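Local coordinates for protein 5-carboxymethyl-2-hydroxymuconate delta-isomerase (Mycobacterium smegmatis, PDB 4PFZ) that probably acts as a metal-dependent isomerase of 5-carboxymethyl-2-hydroxymuconate or as an acetylpyruvate hydrolase, within the fumarylacetoacetate hydrolase superfamily, at residues B[232-237]-B[253-258]; B[135-140]-B[173-178]; B[24-29]-B[44-49]. All coordinates share one frame; numbering follows the deposited sequence.

Interaction 1: B[232-237]-B[253-258]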
loop_
_atom_site.group_PDB
_atom_site.type_symbol
_atom_site.label_atom_id
_atom_site.label_comp_id
_atom_site.label_asym_id
_atom_site.label_seq_id
_atom_site.Cartn_x
_atom_site.Cartn_y
_atom_site.Cartn_z
ATOM N N PRO B 232 -11.014 18.242 13.977
ATOM C CA PRO B 232 -12.077 17.310 13.606
ATOM C C PRO B 232 -12.906 17.767 12.409
ATOM O O PRO B 232 -13.007 18.962 12.092
ATOM C CB PRO B 232 -12.941 17.254 14.869
ATOM C CG PRO B 232 -12.726 18.590 15.515
ATOM C CD PRO B 232 -11.285 18.925 15.253
ATOM N N ILE B 233 -13.487 16.783 11.736
ATOM C CA ILE B 233 -14.484 17.028 10.704
ATOM C C ILE B 233 -15.708 16.170 11.017
ATOM O O ILE B 233 -15.577 15.022 11.458
ATOM C CB ILE B 233 -13.937 16.716 9.299
ATOM C CG1 ILE B 233 -13.449 15.269 9.216
ATOM C CG2 ILE B 233 -12.773 17.641 8.971
ATOM C CD1 ILE B 233 -12.993 14.873 7.826
ATOM N N GLU B 234 -16.892 16.731 10.809
ATOM C CA GLU B 234 -18.133 16.057 11.176
ATOM C C GLU B 234 -19.115 16.062 10.019
ATOM O O GLU B 234 -18.944 16.814 9.063
ATOM C CB GLU B 234 -18.767 16.724 12.401
ATOM C CG GLU B 234 -17.963 16.596 13.688
ATOM C CD GLU B 234 -17.937 15.175 14.236
ATOM O OE1 GLU B 234 -18.801 14.358 13.840
ATOM O OE2 GLU B 234 -17.049 14.878 15.067
ATOM N N ASP B 235 -20.138 15.213 10.117
ATOM C CA ASP B 235 -21.211 15.134 9.121
ATOM C C ASP B 235 -21.724 16.534 8.724
ATOM O O ASP B 235 -22.110 17.336 9.576
ATOM C CB ASP B 235 -22.346 14.260 9.676
ATOM C CG ASP B 235 -23.517 14.106 8.715
ATOM O OD1 ASP B 235 -23.376 13.394 7.698
ATOM O OD2 ASP B 235 -24.602 14.663 9.003
ATOM N N GLY B 236 -21.697 16.831 7.428
ATOM C CA GLY B 236 -22.163 18.113 6.928
ATOM C C GLY B 236 -21.092 19.181 6.760
ATOM O O GLY B 236 -21.375 20.267 6.234
ATOM N N ASP B 237 -19.864 18.892 7.192
ATOM C CA ASP B 237 -18.758 19.827 6.965
ATOM C C ASP B 237 -18.284 19.820 5.519
ATOM O O ASP B 237 -18.537 18.885 4.761
ATOM C CB ASP B 237 -17.553 19.515 7.854
ATOM C CG ASP B 237 -17.779 19.867 9.304
ATOM O OD1 ASP B 237 -18.714 20.648 9.601
ATOM O OD2 ASP B 237 -16.999 19.360 10.143
ATOM N N VAL B 253 -18.285 16.174 3.756
ATOM C CA VAL B 253 -18.086 15.139 4.765
ATOM C C VAL B 253 -19.431 14.593 5.219
ATOM O O VAL B 253 -20.350 15.355 5.510
ATOM C CB VAL B 253 -17.313 15.694 5.986
ATOM C CG1 VAL B 253 -17.101 14.615 7.045
ATOM C CG2 VAL B 253 -15.980 16.266 5.546
ATOM N N VAL B 254 -19.540 13.271 5.273
ATOM C CA VAL B 254 -20.759 12.602 5.719
ATOM C C VAL B 254 -20.388 11.508 6.712
ATOM O O VAL B 254 -19.397 10.797 6.507
ATOM C CB VAL B 254 -21.545 11.984 4.530
ATOM C CG1 VAL B 254 -22.631 11.028 5.017
ATOM C CG2 VAL B 254 -22.145 13.076 3.652
ATOM N N ARG B 255 -21.158 11.358 7.789
ATOM C CA ARG B 255 -20.919 10.210 8.658
ATOM C C ARG B 255 -21.876 9.065 8.332
ATOM O O ARG B 255 -23.070 9.273 8.112
ATOM C CB ARG B 255 -21.026 10.571 10.142
ATOM C CG ARG B 255 -20.547 9.412 11.042
ATOM C CD ARG B 255 -20.542 9.756 12.520
ATOM N NE ARG B 255 -19.593 10.815 12.860
ATOM C CZ ARG B 255 -18.312 10.611 13.162
ATOM N NH1 ARG B 255 -17.807 9.385 13.148
ATOM N NH2 ARG B 255 -17.529 11.638 13.473
ATOM N N LYS B 256 -21.322 7.856 8.297
ATOM C CA LYS B 256 -22.064 6.641 7.990
ATOM C C LYS B 256 -22.983 6.265 9.138
ATOM O O LYS B 256 -22.673 6.530 10.294
ATOM C CB LYS B 256 -21.101 5.484 7.692
ATOM N N GLY B 257 -24.107 5.638 8.807
ATOM C CA GLY B 257 -25.068 5.215 9.808
ATOM C C GLY B 257 -24.519 4.109 10.687
ATOM O O GLY B 257 -23.522 3.475 10.350
ATOM N N LYS B 258 -25.173 3.879 11.820
ATOM C CA LYS B 258 -24.732 2.859 12.762
ATOM C C LYS B 258 -25.435 1.533 12.501
ATOM O O LYS B 258 -24.973 0.728 11.684
ATOM C CB LYS B 258 -24.976 3.313 14.200
#
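Glu-234 and Arg-255 lie side by side and point the same way, joining a type II beta turn, Glu-234 to Asp-237, to the end of strand 247-255. OE1 of Glu-234 takes the NH2 donor of Arg-255 at 3.0 Å in a salt bridge that is almost straight at hydrogen (169°). The oxygen sits at the guanidinium edge, near its plane, whereas the nitrogen approaches from above the carboxylate plane; the two planes are 33° apart. A bend at chi3 (-65°) turns NE of Arg-255 off an otherwise extended chain. Its NH1 is held separately by the carbonyl of Ala-105.

Asp-235 uses its carboxylate on the backbone of the opposite segment: with CG anti to the backbone N, OD1 accepts from N of Arg-255 at 3.0 Å, on the anti side of the carboxylate. Ile-233 and Val-253 cross at about a right angle, CD1 of Ile-233 lying 4.0 Å from CG2 of Val-253, and both side chains also touch Leu-101 and Val-239.

The turn closes with N of Asp-237 bonded to O of Glu-234. Gly-236, at positive phi, donates its N to O of Val-253 at 2.8 Å, while the return bond from Val-253 N to Asp-237 O is weak. Asp-237 braces the turn from within: its OD2 receives N of Glu-234 at 2.7 Å from above the carboxylate plane, and its OD1 is bonded to ND2 of Asn-187.

Interaction 2: B[135-140]-B[173-178]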
loop_
_atom_site.group_PDB
_atom_site.type_symbol
_atom_site.label_atom_id
_atom_site.label_comp_id
_atom_site.label_asym_id
_atom_site.label_seq_id
_atom_site.Cartn_x
_atom_site.Cartn_y
_atom_site.Cartn_z
ATOM N N LEU B 135 6.750 13.968 -11.438
ATOM C CA LEU B 135 5.878 14.460 -12.495
ATOM C C LEU B 135 5.365 15.862 -12.180
ATOM O O LEU B 135 5.390 16.766 -13.024
ATOM C CB LEU B 135 4.693 13.513 -12.711
ATOM C CG LEU B 135 3.623 14.096 -13.646
ATOM C CD1 LEU B 135 4.152 14.182 -15.077
ATOM C CD2 LEU B 135 2.337 13.295 -13.594
ATOM N N GLY B 136 4.883 16.028 -10.961
ATOM C CA GLY B 136 4.319 17.293 -10.542
ATOM C C GLY B 136 3.792 17.212 -9.132
ATOM O O GLY B 136 4.086 16.268 -8.403
ATOM N N TYR B 137 3.028 18.228 -8.741
ATOM C CA TYR B 137 2.518 18.325 -7.379
ATOM C C TYR B 137 1.016 18.494 -7.374
ATOM O O TYR B 137 0.461 19.186 -8.231
ATOM C CB TYR B 137 3.182 19.492 -6.648
ATOM C CG TYR B 137 4.682 19.353 -6.664
ATOM C CD1 TYR B 137 5.346 18.643 -5.669
ATOM C CD2 TYR B 137 5.438 19.885 -7.708
ATOM C CE1 TYR B 137 6.742 18.484 -5.707
ATOM C CE2 TYR B 137 6.815 19.727 -7.745
ATOM C CZ TYR B 137 7.459 19.020 -6.742
ATOM O OH TYR B 137 8.833 18.851 -6.781
ATOM N N THR B 138 0.357 17.854 -6.410
ATOM C CA THR B 138 -1.069 18.072 -6.217
ATOM C C THR B 138 -1.350 18.254 -4.721
ATOM O O THR B 138 -0.434 18.519 -3.934
ATOM C CB THR B 138 -1.936 16.916 -6.822
ATOM O OG1 THR B 138 -3.309 17.332 -6.877
ATOM C CG2 THR B 138 -1.799 15.573 -6.042
ATOM N N ILE B 139 -2.615 18.148 -4.335
ATOM C CA ILE B 139 -2.999 18.372 -2.949
ATOM C C ILE B 139 -3.579 17.091 -2.396
ATOM O O ILE B 139 -4.234 16.345 -3.113
ATOM C CB ILE B 139 -4.033 19.513 -2.809
ATOM C CG1 ILE B 139 -3.555 20.736 -3.583
ATOM C CG2 ILE B 139 -4.247 19.857 -1.354
ATOM C CD1 ILE B 139 -4.575 21.885 -3.650
ATOM N N GLY B 140 -3.318 16.833 -1.123
ATOM C CA GLY B 140 -3.850 15.653 -0.478
ATOM C C GLY B 140 -4.444 15.978 0.875
ATOM O O GLY B 140 -4.180 17.011 1.448
ATOM N N THR B 173 2.916 20.611 -13.083
ATOM C CA THR B 173 4.224 20.054 -13.401
ATOM C C THR B 173 5.393 21.040 -13.232
ATOM O O THR B 173 6.535 20.618 -13.026
ATOM C CB THR B 173 4.241 19.531 -14.842
ATOM O OG1 THR B 173 3.980 20.620 -15.726
ATOM C CG2 THR B 173 3.167 18.478 -15.030
ATOM N N ASP B 174 5.113 22.337 -13.312
ATOM C CA ASP B 174 6.186 23.337 -13.304
ATOM C C ASP B 174 6.258 24.134 -12.004
ATOM O O ASP B 174 6.976 25.130 -11.922
ATOM C CB ASP B 174 6.025 24.320 -14.471
ATOM C CG ASP B 174 5.753 23.629 -15.795
ATOM O OD1 ASP B 174 6.169 22.458 -15.962
ATOM O OD2 ASP B 174 5.121 24.267 -16.670
ATOM N N LEU B 175 5.509 23.705 -10.995
ATOM C CA LEU B 175 5.458 24.418 -9.723
ATOM C C LEU B 175 6.821 24.443 -9.021
ATOM O O LEU B 175 7.516 23.426 -8.984
ATOM C CB LEU B 175 4.410 23.769 -8.813
ATOM C CG LEU B 175 4.069 24.422 -7.470
ATOM C CD1 LEU B 175 3.192 25.645 -7.658
ATOM C CD2 LEU B 175 3.391 23.400 -6.556
ATOM N N ASP B 176 7.218 25.608 -8.498
ATOM C CA ASP B 176 8.319 25.661 -7.533
ATOM C C ASP B 176 7.736 25.473 -6.136
ATOM O O ASP B 176 7.239 26.420 -5.542
ATOM C CB ASP B 176 9.094 26.984 -7.607
ATOM C CG ASP B 176 10.258 27.034 -6.617
ATOM O OD1 ASP B 176 10.443 26.068 -5.840
ATOM O OD2 ASP B 176 10.986 28.047 -6.607
ATOM N N PRO B 177 7.811 24.250 -5.598
ATOM C CA PRO B 177 7.123 23.952 -4.339
ATOM C C PRO B 177 7.963 24.286 -3.108
ATOM O O PRO B 177 7.627 23.867 -1.999
ATOM C CB PRO B 177 6.886 22.451 -4.441
ATOM C CG PRO B 177 8.103 21.972 -5.185
ATOM C CD PRO B 177 8.505 23.066 -6.135
ATOM N N SER B 178 9.038 25.041 -3.311
ATOM C CA SER B 178 10.003 25.321 -2.254
ATOM C C SER B 178 9.453 26.219 -1.149
ATOM O O SER B 178 9.860 26.113 0.008
ATOM C CB SER B 178 11.256 25.972 -2.847
ATOM O OG SER B 178 12.190 26.263 -1.834
#
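CG of Pro-177 sits over one face of the Tyr-137 ring, the two side chains crossing at about a right angle. This is a CH-pi contact: CG of Pro-177 lies 3.8 Å from the centroid of the Tyr-137 ring, 26° off the normal. It is displaced toward the rim, where the nearest ring atom, CZ of Tyr-137, is 3.4 Å from that CG.

Apolar packing continues at the base of the tyrosine, where CD2 of Leu-175 reaches CB of Tyr-137 at 3.9 Å. Ile-246 touches both residues, and Leu-114 touches Tyr-137 and Pro-177.

Here strand 134-145 carries a classic beta bulge, Leu-135 and Gly-136 both facing Val-117, and the loop leaving strand 165-172 packs beside it within the fumarylacetoacetate hydrolase domain. No hydrogen bond joins the two segments.

CA of Thr-173 makes a C-H...O contact with O of Leu-135 at 3.5 Å, and CG2 of Thr-173 packs 3.4 Å from that oxygen. Gly-136 runs close beside Thr-173, their CA atoms 4.0 Å apart.

Within the loop, OG1 of Thr-173 donates to OD1 of Asp-174, and OD1 of Asp-176 accepts from N of Ser-178 in an Asx turn; O of Pro-177 bonds onward to OG1 of Thr-196.

Interaction 3: B[24-29]-B[44-49]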
loop_
_atom_site.group_PDB
_atom_site.type_symbol
_atom_site.label_atom_id
_atom_site.label_comp_id
_atom_site.label_asym_id
_atom_site.label_seq_id
_atom_site.Cartn_x
_atom_site.Cartn_y
_atom_site.Cartn_z
ATOM N N ALA B 24 -13.039 27.644 -19.476
ATOM C CA ALA B 24 -11.867 26.802 -19.269
ATOM C C ALA B 24 -11.967 25.530 -20.079
ATOM O O ALA B 24 -13.052 24.992 -20.259
ATOM C CB ALA B 24 -11.707 26.464 -17.793
ATOM N N VAL B 25 -10.827 25.040 -20.547
ATOM C CA VAL B 25 -10.809 23.885 -21.426
ATOM C C VAL B 25 -9.976 22.739 -20.857
ATOM O O VAL B 25 -8.866 22.938 -20.359
ATOM C CB VAL B 25 -10.271 24.265 -22.831
ATOM C CG1 VAL B 25 -8.996 25.085 -22.715
ATOM C CG2 VAL B 25 -10.041 23.024 -23.686
ATOM N N CYS B 26 -10.551 21.545 -20.906
ATOM C CA CYS B 26 -9.799 20.320 -20.716
ATOM C C CYS B 26 -9.591 19.710 -22.087
ATOM O O CYS B 26 -10.551 19.357 -22.770
ATOM C CB CYS B 26 -10.532 19.346 -19.793
ATOM S SG CYS B 26 -11.034 20.068 -18.236
ATOM N N LYS B 27 -8.335 19.634 -22.505
ATOM C CA LYS B 27 -7.982 18.985 -23.756
ATOM C C LYS B 27 -7.473 17.591 -23.434
ATOM O O LYS B 27 -6.760 17.408 -22.449
ATOM C CB LYS B 27 -6.924 19.792 -24.514
ATOM N N GLU B 28 -7.837 16.611 -24.256
ATOM C CA GLU B 28 -7.406 15.230 -24.039
ATOM C C GLU B 28 -5.924 15.050 -24.399
ATOM O O GLU B 28 -5.329 15.904 -25.056
ATOM C CB GLU B 28 -8.288 14.261 -24.849
ATOM C CG GLU B 28 -8.022 12.779 -24.564
ATOM C CD GLU B 28 -9.115 11.842 -25.043
ATOM O OE1 GLU B 28 -9.949 12.248 -25.882
ATOM O OE2 GLU B 28 -9.130 10.682 -24.569
ATOM N N ILE B 29 -5.329 13.952 -23.939
ATOM C CA ILE B 29 -4.000 13.534 -24.379
ATOM C C ILE B 29 -4.088 12.179 -25.081
ATOM O O ILE B 29 -3.105 11.675 -25.628
ATOM C CB ILE B 29 -3.006 13.438 -23.204
ATOM N N TRP B 44 -13.083 19.220 -23.852
ATOM C CA TRP B 44 -14.199 19.471 -22.967
ATOM C C TRP B 44 -13.936 20.763 -22.211
ATOM O O TRP B 44 -12.825 20.992 -21.733
ATOM C CB TRP B 44 -14.403 18.308 -22.000
ATOM C CG TRP B 44 -14.573 16.991 -22.679
ATOM C CD1 TRP B 44 -15.738 16.449 -23.133
ATOM C CD2 TRP B 44 -13.545 16.040 -22.980
ATOM N NE1 TRP B 44 -15.500 15.220 -23.697
ATOM C CE2 TRP B 44 -14.161 14.948 -23.618
ATOM C CE3 TRP B 44 -12.164 16.006 -22.773
ATOM C CZ2 TRP B 44 -13.444 13.836 -24.047
ATOM C CZ3 TRP B 44 -11.456 14.903 -23.198
ATOM C CH2 TRP B 44 -12.096 13.832 -23.828
ATOM N N PRO B 45 -14.944 21.641 -22.134
ATOM C CA PRO B 45 -14.783 22.721 -21.166
ATOM C C PRO B 45 -14.755 22.144 -19.763
ATOM O O PRO B 45 -15.305 21.064 -19.547
ATOM C CB PRO B 45 -16.020 23.595 -21.392
ATOM C CG PRO B 45 -17.002 22.699 -22.083
ATOM C CD PRO B 45 -16.178 21.778 -22.922
ATOM N N LEU B 46 -14.118 22.849 -18.836
ATOM C CA LEU B 46 -14.010 22.395 -17.456
ATOM C C LEU B 46 -15.380 22.435 -16.784
ATOM O O LEU B 46 -15.669 21.676 -15.855
ATOM C CB LEU B 46 -13.007 23.268 -16.698
ATOM C CG LEU B 46 -12.643 22.878 -15.268
ATOM C CD1 LEU B 46 -12.253 21.412 -15.202
ATOM C CD2 LEU B 46 -11.507 23.759 -14.785
ATOM N N ALA B 47 -16.224 23.330 -17.281
ATOM C CA ALA B 47 -17.563 23.521 -16.745
ATOM C C ALA B 47 -18.449 22.299 -16.963
ATOM O O ALA B 47 -19.299 21.986 -16.129
ATOM C CB ALA B 47 -18.203 24.754 -17.376
ATOM N N ASP B 48 -18.238 21.613 -18.082
ATOM C CA ASP B 48 -19.096 20.507 -18.487
ATOM C C ASP B 48 -18.774 19.199 -17.768
ATOM O O ASP B 48 -19.651 18.355 -17.567
ATOM C CB ASP B 48 -18.989 20.298 -19.998
ATOM N N VAL B 49 -17.515 19.039 -17.379
ATOM C CA VAL B 49 -17.032 17.766 -16.850
ATOM C C VAL B 49 -16.655 17.844 -15.370
ATOM O O VAL B 49 -16.675 18.919 -14.764
ATOM C CB VAL B 49 -15.817 17.277 -17.647
ATOM C CG1 VAL B 49 -16.185 17.134 -19.118
ATOM C CG2 VAL B 49 -14.641 18.244 -17.466
#
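The carbonyl oxygen of Ala-24 is gripped from Leu-46 and approached by Pro-45: N of Leu-46 donates to it at 2.8 Å, and CA of Pro-45 makes a C-H contact with it at 3.0 Å. The N-H comes from well above the carbonyl plane, 52° out of it. Two residues along, Cys-26 and Trp-44 form an antiparallel hydrogen-bonded pair. N of Trp-44 donates to O of Cys-26 at 2.8 Å, nearly along the C=O axis, whereas the return bond from N of Cys-26 to O of Trp-44 is modelled so short that its exact length is doubtful. Val-25 and Pro-45 form the adjoining non-hydrogen-bonded pair, and their side chains diverge.

On the face carrying Cys-26 and Trp-44, the sulfur lies anti to its own carbonyl carbon (chi1 -52°) and meets CD1 of Leu-46 at 3.5 Å, with CG2 of Val-49 more distant. Ala-24 extends this apolar patch, its CB packing against CB of Leu-46 at 3.6 Å. Farther along, Glu-28 and Trp-44 approach obliquely, the carboxylate and indole planes 53° apart. CB of Glu-28 touches CZ3 of Trp-44 at 3.6 Å, while OE1 of Glu-28 stands 3.4 Å from CH2 of Trp-44. The carboxylate carbon is at the edge of the indole, in its plane.

Val-15 and Ile-17 touch Cys-26 from strand 11-18, and Ile-6 touches both Trp-44 and Val-49 from strand 2-8. The pairing is that of a short antiparallel ladder, adding strand 43-45 to the meander of strands 2-8, 11-18 and 25-28 in the Rv2993c-like N-terminal region.

From the N terminus the three contacts follow one another in series, neither nested nor crossed. Interaction 3 comes first, closing the excursion between strands 25-28 and 43-45, part of which (30-36) is not modelled. Interaction 2 then spans the two helices 146-152 and 156-159 and strand 165-172, bringing the following loop back to strand 134-145. Interaction 1 closes last, around the hairpin of strands 238-243 and 247-255 near the C terminus. Interactions 2 and 3 reach the same network of strands, one from the hydrolase-like region and the other from the N-terminal region, their nearest atoms about 11 Å apart. Interactions 1 and 2 lie on opposite sides of the chain's centre, with centres about 30 Å apart.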